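Putative serine phosphatase (Pseudomonas aeruginosa, PDB 6K4E) is probably a metal-dependent PP2C-type protein phosphatase that acts in the SiaABC threonine phosphorylation pathway controlling biofilm formation. Local coordinates at residues 104-109 and 178-183. Residues are numbered along the deposited sequence; the frame is centred on the assembly and turned at random.
Sequences DGYLIG and VDRRRR
Val178 lies under the flat of the Tyr106 ring, its CB 3.9 Å from the ring centroid and 13° off the normal, a CH-pi contact between neighbouring antiparallel strands of a PP2C-type beta sandwich. The two residues form a hydrogen-bonded pair: Val178 N donates to Tyr106 O at 2.8 Å, and Tyr106 N returns a bond to Val178 O at 3.0 Å. Cross-strand partners of this kind share a face of the sheet, and here the tyrosine folds across its neighbour instead of standing apart from it. With CG set between the backbone N and the carbonyl carbon (chi1 54°), the ring is laid over both valine methyls; CE1 meets CG2 at 3.6 Å, while CG1 sits below CZ and CE2. Phe298 of strand 293-300, in the other sheet, touches both residues, placing the pair in the interior of the sandwich. Arg180 comes to the ring edge, its bent chain bringing CD to 3.7 Å from Tyr106 CE2, near the ring plane.

Beyond the pair strand 171-179 gives way to a type I turn, Arg180 to Arg183, and the grip passes to the backbone of Asp104, just before the other strand. Its carbonyl O accepts an almost straight bond from Arg181 N (171° at the hydrogen), while its carboxylate turns to a salt bridge with Arg141. Asp179, whose OD1 lies 4.4 Å from Asp104 OD2, takes part in the turn through an Asx motif: Arg182 N, 3.0 Å from Asp179 OD1, approaches that oxygen from above the carboxylate plane.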
ATOM      1  N   ASP B 104      -1.196   5.537  29.201  1.00 50.52           N
ATOM      2  CA  ASP B 104      -0.088   6.260  29.812  1.00 50.93           C
ATOM      3  C   ASP B 104       0.571   7.335  28.929  1.00 53.31           C
ATOM      4  O   ASP B 104       1.431   8.057  29.416  1.00 52.25           O
ATOM      5  CB  ASP B 104       0.963   5.253  30.310  1.00 54.18           C
ATOM      6  CG  ASP B 104       1.616   4.417  29.233  1.00 67.47           C
ATOM      7  OD1 ASP B 104       0.899   3.985  28.292  1.00 68.33           O
ATOM      8  OD2 ASP B 104       2.827   4.132  29.360  1.00 75.48           O
ATOM      9  N   GLY B 105       0.148   7.439  27.669  1.00 48.78           N
ATOM     10  CA  GLY B 105       0.669   8.403  26.717  1.00 46.35           C
ATOM     11  C   GLY B 105       0.287   8.080  25.291  1.00 50.63           C
ATOM     12  O   GLY B 105      -0.681   7.362  25.060  1.00 51.38           O
ATOM     13  N   TYR B 106       1.037   8.598  24.305  1.00 44.78           N
ATOM     14  CA  TYR B 106       0.692   8.314  22.913  1.00 41.62           C
ATOM     15  C   TYR B 106       1.868   8.317  21.999  1.00 44.11           C
ATOM     16  O   TYR B 106       2.888   8.997  22.257  1.00 42.95           O
ATOM     17  CB  TYR B 106      -0.399   9.279  22.387  1.00 41.16           C
ATOM     18  CG  TYR B 106      -0.073  10.746  22.552  1.00 39.53           C
ATOM     19  CD1 TYR B 106       0.558  11.459  21.541  1.00 39.46           C
ATOM     20  CD2 TYR B 106      -0.446  11.437  23.704  1.00 40.58           C
ATOM     21  CE1 TYR B 106       0.846  12.821  21.688  1.00 36.64           C
ATOM     22  CE2 TYR B 106      -0.135  12.783  23.873  1.00 39.75           C
ATOM     23  CZ  TYR B 106       0.484  13.477  22.851  1.00 44.82           C
ATOM     24  OH  TYR B 106       0.781  14.814  23.028  1.00 45.32           O
ATOM     25  N   LEU B 107       1.687   7.611  20.875  1.00 38.72           N
ATOM     26  CA  LEU B 107       2.666   7.558  19.807  1.00 37.13           C
ATOM     27  C   LEU B 107       2.153   8.449  18.716  1.00 39.58           C
ATOM     28  O   LEU B 107       1.007   8.344  18.342  1.00 39.05           O
ATOM     29  CB  LEU B 107       2.856   6.129  19.289  1.00 36.82           C
ATOM     30  CG  LEU B 107       3.821   5.968  18.103  1.00 40.82           C
ATOM     31  CD1 LEU B 107       5.310   6.125  18.539  1.00 40.35           C
ATOM     32  CD2 LEU B 107       3.613   4.661  17.459  1.00 41.71           C
ATOM     33  N   ILE B 108       3.007   9.335  18.205  1.00 37.88           N
ATOM     34  CA  ILE B 108       2.638  10.273  17.143  1.00 35.04           C
ATOM     35  C   ILE B 108       3.818  10.427  16.167  1.00 40.80           C
ATOM     36  O   ILE B 108       4.969  10.479  16.591  1.00 42.88           O
ATOM     37  CB  ILE B 108       2.131  11.568  17.782  1.00 36.00           C
ATOM     38  CG1 ILE B 108       1.410  12.469  16.768  1.00 36.08           C
ATOM     39  CG2 ILE B 108       3.242  12.313  18.553  1.00 35.14           C
ATOM     40  CD1 ILE B 108       0.491  13.681  17.431  1.00 33.88           C
ATOM     41  N   GLY B 109       3.540  10.485  14.882  1.00 36.81           N
ATOM     42  CA  GLY B 109       4.615  10.613  13.906  1.00 37.34           C
ATOM     43  C   GLY B 109       4.218  11.056  12.516  1.00 41.98           C
ATOM     44  O   GLY B 109       3.036  11.142  12.206  1.00 43.03           O
ATOM     45  N   VAL B 178       5.128  10.086  23.553  1.00 41.30           N
ATOM     46  CA  VAL B 178       4.842  11.084  24.591  1.00 40.23           C
ATOM     47  C   VAL B 178       4.388  10.320  25.810  1.00 44.88           C
ATOM     48  O   VAL B 178       3.278   9.803  25.820  1.00 45.04           O
ATOM     49  CB  VAL B 178       3.769  12.115  24.148  1.00 42.31           C
ATOM     50  CG1 VAL B 178       3.424  13.106  25.270  1.00 41.33           C
ATOM     51  CG2 VAL B 178       4.211  12.846  22.892  1.00 41.19           C
ATOM     52  N   ASP B 179       5.257  10.172  26.795  1.00 42.44           N
ATOM     53  CA  ASP B 179       4.909   9.439  28.006  1.00 43.16           C
ATOM     54  C   ASP B 179       4.379  10.441  29.039  1.00 47.84           C
ATOM     55  O   ASP B 179       5.146  11.011  29.792  1.00 47.51           O
ATOM     56  CB  ASP B 179       6.133   8.653  28.508  1.00 44.58           C
ATOM     57  CG  ASP B 179       5.856   7.626  29.566  1.00 47.56           C
ATOM     58  OD1 ASP B 179       4.932   7.850  30.392  1.00 46.46           O
ATOM     59  OD2 ASP B 179       6.622   6.652  29.648  1.00 52.69           O
ATOM     60  N   ARG B 180       3.067  10.669  29.053  1.00 47.57           N
ATOM     61  CA  ARG B 180       2.430  11.630  29.961  1.00 48.34           C
ATOM     62  C   ARG B 180       2.609  11.271  31.443  1.00 52.69           C
ATOM     63  O   ARG B 180       2.955  12.146  32.240  1.00 53.94           O
ATOM     64  CB  ARG B 180       0.949  11.825  29.588  1.00 51.06           C
ATOM     65  CG  ARG B 180       0.747  12.481  28.201  1.00 59.94           C
ATOM     66  CD  ARG B 180      -0.525  12.038  27.500  1.00 79.76           C
ATOM     67  NE  ARG B 180      -1.722  12.582  28.144  1.00101.13           N
ATOM     68  CZ  ARG B 180      -2.558  11.879  28.905  1.00120.53           C
ATOM     69  NH1 ARG B 180      -2.352  10.581  29.108  1.00107.86           N
ATOM     70  NH2 ARG B 180      -3.612  12.465  29.459  1.00108.01           N
ATOM     71  N   ARG B 181       2.463   9.979  31.783  1.00 48.23           N
ATOM     72  CA  ARG B 181       2.595   9.397  33.126  1.00 48.92           C
ATOM     73  C   ARG B 181       4.001   9.639  33.753  1.00 53.06           C
ATOM     74  O   ARG B 181       4.105   9.990  34.925  1.00 52.34           O
ATOM     75  CB  ARG B 181       2.310   7.885  33.030  1.00 48.62           C
ATOM     76  CG  ARG B 181       2.150   7.181  34.368  1.00 63.66           C
ATOM     77  CD  ARG B 181       2.070   5.666  34.253  1.00 72.38           C
ATOM     78  NE  ARG B 181       3.333   5.069  33.799  1.00 85.13           N
ATOM     79  CZ  ARG B 181       4.284   4.581  34.596  1.00 96.09           C
ATOM     80  NH1 ARG B 181       4.134   4.602  35.917  1.00 72.88           N
ATOM     81  NH2 ARG B 181       5.392   4.066  34.077  1.00 84.37           N
ATOM     82  N   ARG B 182       5.067   9.418  32.970  1.00 50.10           N
ATOM     83  CA  ARG B 182       6.446   9.568  33.421  1.00 50.84           C
ATOM     84  C   ARG B 182       7.064  10.918  33.010  1.00 55.20           C
ATOM     85  O   ARG B 182       8.269  11.127  33.181  1.00 57.82           O
ATOM     86  CB  ARG B 182       7.287   8.381  32.933  1.00 51.36           C
ATOM     87  CG  ARG B 182       7.065   7.104  33.740  1.00 64.33           C
ATOM     88  CD  ARG B 182       8.037   5.999  33.373  1.00 84.74           C
ATOM     89  NE  ARG B 182       9.423   6.301  33.754  1.00107.57           N
ATOM     90  CZ  ARG B 182      10.374   6.688  32.906  1.00126.82           C
ATOM     91  NH1 ARG B 182      10.101   6.842  31.614  1.00116.46           N
ATOM     92  NH2 ARG B 182      11.602   6.924  33.341  1.00113.34           N
ATOM     93  N   ARG B 183       6.218  11.840  32.514  1.00 49.73           N
ATOM     94  CA  ARG B 183       6.545  13.178  32.039  1.00 49.34           C
ATOM     95  C   ARG B 183       7.862  13.214  31.263  1.00 55.83           C
ATOM     96  O   ARG B 183       8.805  13.905  31.652  1.00 55.90           O
ATOM     97  CB  ARG B 183       6.499  14.221  33.172  1.00 50.46           C
ATOM     98  CG  ARG B 183       5.359  15.204  32.975  1.00 60.42           C
ATOM     99  CD  ARG B 183       4.326  15.137  34.073  1.00 70.11           C
ATOM    100  NE  ARG B 183       3.844  16.479  34.397  1.00 81.99           N
ATOM    101  CZ  ARG B 183       2.725  16.736  35.068  1.00 96.88           C
ATOM    102  NH1 ARG B 183       1.954  15.742  35.489  1.00 80.58           N
ATOM    103  NH2 ARG B 183       2.364  17.991  35.312  1.00 82.70           N
TER